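PDB 4QT9: putative glucoamylase from Bacteroides caccae ATCC 43185, which probably hydrolyses glycosidic bonds of glucans or related oligosaccharides, as a putative glucoamylase built on an alpha/alpha toroid. Local coordinates for residues G55-Q59 against N60-V64; G259-F262 against W263-S267; A318-V322 against D323-A327; R389-A392 against I393-G396. All coordinates share one frame; numbering follows the deposited sequence.

Contact 1: G55-Q59 against N60-V64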
# COMPACT_ATOMS: atom_id res chain seq x y z
N GLY A 55 2.36 -21.23 -12.55
CA GLY A 55 3.52 -21.85 -11.91
C GLY A 55 4.86 -21.47 -12.51
O GLY A 55 5.89 -22.02 -12.11
N VAL A 56 4.86 -20.52 -13.46
CA VAL A 56 6.06 -20.07 -14.16
C VAL A 56 6.52 -18.73 -13.59
O VAL A 56 5.81 -17.72 -13.69
CB VAL A 56 5.89 -20.00 -15.71
CG1 VAL A 56 7.25 -19.89 -16.41
CG2 VAL A 56 5.11 -21.20 -16.25
N TYR A 57 7.71 -18.74 -12.98
CA TYR A 57 8.33 -17.59 -12.34
C TYR A 57 9.63 -17.21 -13.09
O TYR A 57 10.65 -17.87 -12.91
CB TYR A 57 8.59 -17.88 -10.85
CG TYR A 57 7.32 -17.97 -10.03
CD1 TYR A 57 6.57 -19.15 -10.00
CD2 TYR A 57 6.85 -16.88 -9.30
CE1 TYR A 57 5.39 -19.23 -9.28
CE2 TYR A 57 5.68 -16.96 -8.55
CZ TYR A 57 4.93 -18.14 -8.56
OH TYR A 57 3.76 -18.24 -7.83
N PRO A 58 9.59 -16.14 -13.93
CA PRO A 58 10.81 -15.74 -14.67
C PRO A 58 12.03 -15.47 -13.77
O PRO A 58 13.16 -15.80 -14.16
CB PRO A 58 10.37 -14.47 -15.39
CG PRO A 58 8.89 -14.62 -15.53
CD PRO A 58 8.45 -15.27 -14.27
N GLN A 59 11.81 -14.91 -12.57
CA GLN A 59 12.90 -14.63 -11.64
C GLN A 59 13.10 -15.79 -10.63
O GLN A 59 13.97 -15.69 -9.76
CB GLN A 59 12.65 -13.31 -10.91
CG GLN A 59 12.72 -12.07 -11.81
CD GLN A 59 12.90 -10.81 -11.00
OE1 GLN A 59 13.95 -10.15 -11.07
NE2 GLN A 59 11.92 -10.48 -10.18
N ASN A 60 12.33 -16.89 -10.78
CA ASN A 60 12.37 -18.09 -9.91
C ASN A 60 12.31 -17.64 -8.43
O ASN A 60 13.12 -18.06 -7.59
CB ASN A 60 13.62 -18.91 -10.23
CG ASN A 60 13.67 -20.29 -9.62
OD1 ASN A 60 12.68 -20.82 -9.10
ND2 ASN A 60 14.84 -20.90 -9.66
N ASP A 61 11.33 -16.77 -8.13
CA ASP A 61 11.21 -16.11 -6.83
C ASP A 61 9.87 -16.33 -6.13
O ASP A 61 9.41 -15.43 -5.42
CB ASP A 61 11.43 -14.60 -7.06
CG ASP A 61 10.39 -13.90 -7.94
OD1 ASP A 61 9.77 -14.58 -8.81
OD2 ASP A 61 10.19 -12.67 -7.76
N ALA A 62 9.26 -17.50 -6.29
CA ALA A 62 7.98 -17.83 -5.63
C ALA A 62 8.05 -17.64 -4.10
O ALA A 62 7.03 -17.28 -3.51
CB ALA A 62 7.59 -19.27 -5.94
N ASN A 63 9.23 -17.86 -3.48
CA ASN A 63 9.44 -17.79 -2.03
C ASN A 63 9.94 -16.42 -1.54
O ASN A 63 10.23 -16.27 -0.34
CB ASN A 63 10.45 -18.87 -1.61
CG ASN A 63 11.86 -18.67 -2.11
OD1 ASN A 63 12.13 -18.03 -3.14
ND2 ASN A 63 12.80 -19.27 -1.40
N VAL A 64 10.09 -15.44 -2.45
CA VAL A 64 10.55 -14.10 -2.12
C VAL A 64 9.36 -13.30 -1.60
O VAL A 64 8.38 -13.10 -2.31
CB VAL A 64 11.27 -13.41 -3.30
CG1 VAL A 64 11.46 -11.92 -3.04
CG2 VAL A 64 12.61 -14.09 -3.59
O HOH W 1 4.74 -17.11 -5.03
O HOH W 2 9.30 -14.17 -11.28
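The phenol ring of Y57 lies against the methyl group of A62: A62 CB sits 3.9 Å from the ring centroid and only 9° off its normal, a CH-pi contact over the middle of the face. Two consecutive type I beta turns, Y57 to N60 and D61 to V64, fold this surface loop between strands 50-52 and 64-66 of the alpha/alpha toroid and bring the two residues together. The first turn is closed by N60 N donating to Y57 O (2.9 Å). With CG beside the backbone N (chi1 -69°), the ring of Y57 reaches toward the second turn, and D61 OD1 meets its edge at CD2. The ring and carboxylate planes are 76° apart. D61 OD2 is engaged by a salt bridge to R50, while Y57 OH bonds H52 N and the ring stacks on H52. Shortening Y57 to an alanine is likely to leave A62 CB without its aromatic cover and deprive H52 of its stacking partner. Water also ties the turns: one molecule accepts from Q59 N at 2.9 Å and donates to D61 OD1, and another spans Y57 OH and A62 O, donating to A62 O at 2.8 Å.

Contact 2: G259-F262 against W263-S267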
# COMPACT_ATOMS: atom_id res chain seq x y z
N GLY A 259 -0.24 11.44 -10.68
CA GLY A 259 0.41 10.14 -10.56
C GLY A 259 -0.49 8.93 -10.76
O GLY A 259 -1.72 9.05 -10.90
N PRO A 260 0.14 7.73 -10.72
CA PRO A 260 -0.64 6.47 -10.77
C PRO A 260 -1.56 6.43 -9.55
O PRO A 260 -1.21 6.99 -8.48
CB PRO A 260 0.43 5.38 -10.77
CG PRO A 260 1.61 6.00 -10.17
CD PRO A 260 1.58 7.45 -10.54
N LEU A 261 -2.74 5.82 -9.70
CA LEU A 261 -3.76 5.86 -8.66
C LEU A 261 -3.32 5.27 -7.29
O LEU A 261 -3.84 5.74 -6.28
CB LEU A 261 -5.09 5.25 -9.14
CG LEU A 261 -6.37 5.78 -8.47
CD1 LEU A 261 -6.27 7.24 -8.09
CD2 LEU A 261 -7.59 5.53 -9.32
N PHE A 262 -2.30 4.37 -7.24
CA PHE A 262 -1.88 3.81 -5.93
C PHE A 262 -1.34 4.90 -4.97
O PHE A 262 -1.35 4.70 -3.76
CB PHE A 262 -0.87 2.66 -6.08
CG PHE A 262 0.57 3.02 -6.34
CD1 PHE A 262 1.04 3.19 -7.64
CD2 PHE A 262 1.46 3.18 -5.28
CE1 PHE A 262 2.39 3.48 -7.87
CE2 PHE A 262 2.81 3.46 -5.52
CZ PHE A 262 3.26 3.62 -6.80
N TRP A 263 -0.91 6.07 -5.51
CA TRP A 263 -0.41 7.20 -4.71
C TRP A 263 -1.50 7.78 -3.81
O TRP A 263 -1.18 8.42 -2.83
CB TRP A 263 0.13 8.30 -5.61
CG TRP A 263 1.46 8.04 -6.26
CD1 TRP A 263 2.06 6.83 -6.47
CD2 TRP A 263 2.29 9.01 -6.90
NE1 TRP A 263 3.21 7.00 -7.19
CE2 TRP A 263 3.40 8.33 -7.42
CE3 TRP A 263 2.21 10.41 -7.04
CZ2 TRP A 263 4.45 9.00 -8.08
CZ3 TRP A 263 3.22 11.07 -7.73
CH2 TRP A 263 4.31 10.36 -8.26
N ALA A 264 -2.78 7.56 -4.15
CA ALA A 264 -3.95 8.00 -3.39
C ALA A 264 -4.42 6.94 -2.38
O ALA A 264 -5.35 7.19 -1.61
CB ALA A 264 -5.09 8.31 -4.37
N GLN A 265 -3.76 5.76 -2.36
CA GLN A 265 -4.21 4.61 -1.58
C GLN A 265 -3.27 4.08 -0.52
O GLN A 265 -3.76 3.83 0.57
CB GLN A 265 -4.55 3.43 -2.54
CG GLN A 265 -5.64 3.85 -3.56
CD GLN A 265 -5.69 3.09 -4.87
OE1 GLN A 265 -4.80 2.30 -5.21
NE2 GLN A 265 -6.76 3.31 -5.63
N TYR A 266 -1.98 3.80 -0.83
CA TYR A 266 -1.03 3.13 0.11
C TYR A 266 -0.90 3.84 1.48
O TYR A 266 -0.97 3.17 2.52
CB TYR A 266 0.37 3.02 -0.51
CG TYR A 266 0.57 2.02 -1.63
CD1 TYR A 266 -0.51 1.37 -2.22
CD2 TYR A 266 1.86 1.70 -2.08
CE1 TYR A 266 -0.32 0.45 -3.25
CE2 TYR A 266 2.06 0.75 -3.08
CZ TYR A 266 0.96 0.17 -3.70
OH TYR A 266 1.16 -0.69 -4.74
N SER A 267 -0.73 5.19 1.49
CA SER A 267 -0.59 5.92 2.76
C SER A 267 -1.94 6.13 3.45
O SER A 267 -1.96 6.67 4.55
CB SER A 267 0.07 7.28 2.55
OG SER A 267 1.45 7.11 2.27
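F262 and W263 meet edge to face, the indole presenting its edge to the phenyl face: planes stand at 88°, the F262 centroid is 4.6 Å from that of the five-membered ring, and W263 CD1 lies over the middle of the phenyl. Their first torsions differ: F262 CG is wedged between its backbone N and carbonyl carbon (chi1 80°), whereas W263 CG lies beside its own N. The indole turns one face to the preceding residues, with P260 CD 3.8 Å from the five-membered-ring centroid and G259 CA over the six-membered ring; a beta carbon on G259 would clash with W263 CE3. On the F262 side, CD2 comes within 3.3 Å of Y266 CE2, the rings inclined obliquely. Q265 crosses L261 at about a right angle, its NE2 bonded to A343 O and S347 OG. Residues 261-264 form a 3-10 turn (W263 N to P260 O, A264 N to L261 O, Q265 N to F262 O), and F262 O also takes Y266 N, an i to i+4 bond. The W263 side chain is about 4 Å from a bound acetate, probably from the crystallisation liquor but possibly marking a pocket. F262, W263 and Y266 thus form an aromatic cluster deep in the toroid.

Contact 3: A318-V322 against D323-A327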
# COMPACT_ATOMS: atom_id res chain seq x y z
N ALA A 318 0.48 1.49 -11.53
CA ALA A 318 1.64 0.61 -11.70
C ALA A 318 1.22 -0.87 -11.51
O ALA A 318 0.47 -1.19 -10.59
CB ALA A 318 2.72 0.98 -10.69
N SER A 319 1.62 -1.75 -12.46
CA SER A 319 1.29 -3.18 -12.43
C SER A 319 1.98 -3.90 -13.57
O SER A 319 2.62 -3.27 -14.41
CB SER A 319 -0.23 -3.39 -12.58
OG SER A 319 -0.71 -2.94 -13.84
N TYR A 320 1.80 -5.22 -13.63
CA TYR A 320 2.24 -5.97 -14.80
C TYR A 320 1.69 -5.32 -16.03
O TYR A 320 0.59 -4.73 -15.98
CB TYR A 320 1.75 -7.43 -14.74
CG TYR A 320 2.54 -8.31 -13.81
CD1 TYR A 320 3.94 -8.37 -13.88
CD2 TYR A 320 1.90 -9.18 -12.92
CE1 TYR A 320 4.67 -9.21 -13.04
CE2 TYR A 320 2.63 -10.06 -12.11
CZ TYR A 320 4.01 -10.08 -12.18
OH TYR A 320 4.73 -10.95 -11.41
N SER A 321 2.44 -5.37 -17.12
CA SER A 321 2.00 -4.78 -18.37
C SER A 321 2.25 -5.77 -19.49
O SER A 321 2.96 -6.75 -19.27
CB SER A 321 2.70 -3.45 -18.63
OG SER A 321 2.08 -2.71 -19.66
N VAL A 322 1.66 -5.51 -20.69
CA VAL A 322 1.79 -6.37 -21.87
C VAL A 322 3.28 -6.72 -22.12
O VAL A 322 3.60 -7.90 -22.31
CB VAL A 322 1.13 -5.75 -23.13
CG1 VAL A 322 1.08 -6.77 -24.28
CG2 VAL A 322 -0.27 -5.23 -22.84
N ASP A 323 4.18 -5.73 -22.07
CA ASP A 323 5.61 -5.97 -22.30
C ASP A 323 6.45 -6.07 -21.01
O ASP A 323 7.66 -5.86 -21.07
CB ASP A 323 6.19 -4.89 -23.24
CG ASP A 323 5.74 -5.02 -24.69
OD1 ASP A 323 5.44 -6.17 -25.13
OD2 ASP A 323 5.71 -3.98 -25.40
N GLY A 324 5.83 -6.43 -19.88
CA GLY A 324 6.52 -6.60 -18.60
C GLY A 324 5.86 -6.03 -17.36
O GLY A 324 5.01 -6.68 -16.74
N TYR A 325 6.32 -4.86 -16.95
CA TYR A 325 5.84 -4.12 -15.78
C TYR A 325 5.95 -2.66 -16.11
O TYR A 325 6.94 -2.26 -16.70
CB TYR A 325 6.64 -4.46 -14.50
CG TYR A 325 6.07 -3.83 -13.24
CD1 TYR A 325 6.41 -2.53 -12.87
CD2 TYR A 325 5.16 -4.52 -12.45
CE1 TYR A 325 5.86 -1.92 -11.74
CE2 TYR A 325 4.63 -3.94 -11.29
CZ TYR A 325 4.97 -2.64 -10.95
OH TYR A 325 4.43 -2.07 -9.81
N ALA A 326 4.93 -1.86 -15.75
CA ALA A 326 4.93 -0.45 -16.09
C ALA A 326 4.15 0.40 -15.09
O ALA A 326 3.12 -0.03 -14.55
CB ALA A 326 4.34 -0.27 -17.48
N ALA A 327 4.62 1.64 -14.88
CA ALA A 327 4.00 2.63 -14.01
C ALA A 327 2.87 3.34 -14.77
O ALA A 327 2.99 4.52 -15.12
CB ALA A 327 5.05 3.63 -13.51
O HOH W 3 2.01 -2.51 -8.46
O HOH W 4 3.62 -2.85 -21.66
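Y325 folds its ring over the backbone of S319 on the neighbouring strand of a two-stranded antiparallel beta hairpin, 318-321 with 324-327, whose strand directions differ by 151°. Backbone hydrogen bonds set the register. S319 and A326 form a hydrogen-bonded pair, A326 N to S319 O at 3.0 Å and S319 N to A326 O at 3.1 Å. S321 and G324 form another at the type I turn, where S321 N reaches G324 O at 2.9 Å and G324 N returns to S321 O. G324 has a positive phi (136°), at which, with its psi, a beta carbon would jam against the carbonyl O of D323. Weaker CA-H...O contacts fill in between, among them A318 CA to A326 O.

Apolar and ring packing comes next. With CG anti to its backbone N (chi1 -174°), Y325 swings across the strand pair: S319 O lies over the rim of one ring face, and the hydroxyl end comes to 3.6 Å from A318 CB. S321 CB and A326 CB touch on one face of the hairpin, while the Y320 and Y325 side chains diverge. Y320 leads its own hydroxyl to H52 and R50, and its side chain packs on R389 and L391.

Polar ends and water complete the set. S321 OG is bonded to H328 NE2, and a water near it accepts from D323 N. At the other end of the hairpin a second water bridges the strands, donating to A318 O at 2.9 Å and accepting from Y325 OH at 2.8 Å.

Contact 4: R389-A392 against I393-G396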
# COMPACT_ATOMS: atom_id res chain seq x y z
N ARG A 389 -2.06 -13.84 -12.96
CA ARG A 389 -1.00 -13.45 -12.04
C ARG A 389 -1.47 -12.40 -11.07
O ARG A 389 -2.35 -11.60 -11.37
CB ARG A 389 0.24 -12.94 -12.81
CG ARG A 389 0.89 -14.05 -13.67
CD ARG A 389 1.92 -13.56 -14.65
NE ARG A 389 2.64 -14.70 -15.22
CZ ARG A 389 3.79 -14.63 -15.88
NH1 ARG A 389 4.37 -13.46 -16.10
NH2 ARG A 389 4.38 -15.74 -16.32
N TYR A 390 -0.90 -12.47 -9.86
CA TYR A 390 -1.16 -11.55 -8.77
C TYR A 390 0.11 -10.94 -8.24
O TYR A 390 1.17 -11.55 -8.32
CB TYR A 390 -1.82 -12.27 -7.60
CG TYR A 390 -3.13 -12.93 -7.94
CD1 TYR A 390 -4.32 -12.19 -7.98
CD2 TYR A 390 -3.21 -14.30 -8.15
CE1 TYR A 390 -5.54 -12.80 -8.23
CE2 TYR A 390 -4.43 -14.92 -8.41
CZ TYR A 390 -5.60 -14.17 -8.44
OH TYR A 390 -6.81 -14.77 -8.64
N LEU A 391 -0.03 -9.74 -7.63
CA LEU A 391 1.03 -9.04 -6.88
C LEU A 391 0.46 -8.66 -5.54
O LEU A 391 -0.63 -8.07 -5.51
CB LEU A 391 1.55 -7.78 -7.60
CG LEU A 391 2.28 -7.97 -8.92
CD1 LEU A 391 2.49 -6.63 -9.59
CD2 LEU A 391 3.63 -8.67 -8.70
N ALA A 392 1.18 -8.95 -4.45
CA ALA A 392 0.79 -8.58 -3.09
C ALA A 392 0.39 -7.10 -2.97
O ALA A 392 -0.64 -6.81 -2.37
CB ALA A 392 1.92 -8.89 -2.09
N ILE A 393 1.18 -6.19 -3.55
CA ILE A 393 0.93 -4.72 -3.46
C ILE A 393 -0.33 -4.29 -4.24
O ILE A 393 -0.81 -3.18 -4.03
CB ILE A 393 2.17 -3.86 -3.86
CG1 ILE A 393 2.63 -4.09 -5.32
CG2 ILE A 393 3.34 -4.04 -2.85
CD1 ILE A 393 3.80 -3.14 -5.76
N ASP A 394 -0.85 -5.12 -5.14
CA ASP A 394 -2.07 -4.74 -5.84
C ASP A 394 -3.29 -5.41 -5.15
O ASP A 394 -4.31 -4.75 -4.99
CB ASP A 394 -1.96 -5.03 -7.36
CG ASP A 394 -0.93 -4.12 -8.08
OD1 ASP A 394 -0.49 -3.12 -7.49
OD2 ASP A 394 -0.55 -4.43 -9.23
N GLN A 395 -3.14 -6.65 -4.62
CA GLN A 395 -4.21 -7.36 -3.90
C GLN A 395 -4.48 -6.76 -2.52
O GLN A 395 -5.64 -6.67 -2.11
CB GLN A 395 -3.89 -8.86 -3.77
CG GLN A 395 -3.85 -9.56 -5.12
CD GLN A 395 -5.05 -9.24 -5.99
OE1 GLN A 395 -4.95 -8.46 -6.97
NE2 GLN A 395 -6.20 -9.82 -5.65
N GLY A 396 -3.43 -6.38 -1.83
CA GLY A 396 -3.50 -5.79 -0.49
C GLY A 396 -4.46 -4.63 -0.36
O GLY A 396 -5.41 -4.73 0.42
O HOH W 5 -2.20 -8.49 -8.48
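Q395 lays its side-chain amide obliquely against the Y390 ring, Q395 CD being 3.6 Å from Y390 CD1, with the ring and amide planes 60° apart. Q395 OE1 falls at the ring edge, in its plane. The fit depends on a bend in the glutamine: CG lies beside the backbone N and the chain turns again at chi2 (-48°), which folds the amide back over the strand end. This is the close-packed side. Y35 touches Y390 and A392 from helix 21-37, where T32 and F36 also meet Q395, and the Y390 hydroxyl is bonded to G374 O and F373 N. A water accepts from L391 N at 2.6 Å and lies within hydrogen-bonding distance (3.1 Å) of Q395 OE1, one of several acceptors in its reach. With an alanine in place of Q395, a gap would probably open beside the Y390 ring and the water on L391 N would lose a partner on the helix.

Here strand 389-391 runs straight into helix 392-406, with L391 as the N-cap residue. Its carbonyl takes two amides, Q395 N and D394 N, each at 3.0 Å; G396 N then reaches A392 O at 2.9 Å, the next bond of the helix.

Between the two segments the other side is looser. L391 and D394 lie side by side, but their side chains come no nearer than L391 CD1 to D394 OD2, 3.8 Å; that carboxylate oxygen also lies close to the like-charged D377. I393, partly exposed, packs on Y266 and approaches a bound acetate to about 4 Å.

Contacts 2 and 4 are buried, contact 3 is partly buried, and contact 1 lies at the surface, its centre about 22 Å from that of the chain against 8 Å for contact 2. Their chemistry differs: aromatic packing in contact 2, helix-start backbone bonds in contact 4, hairpin hydrogen bonding in contact 3, and turns with bridging waters in contact 1. Contacts 1, 3 and 4 gather round strand 50-52, whose partner strand is 389-391. Contact 4 touches all the others: R389 NH2 nears V56 O, D394 OD2 packs on S319 CB, and Y266 OH probably hydrogen-bonds I393 O. Contacts 2 and 3 also meet, F262 against A318, whereas contacts 1 and 2 do not touch.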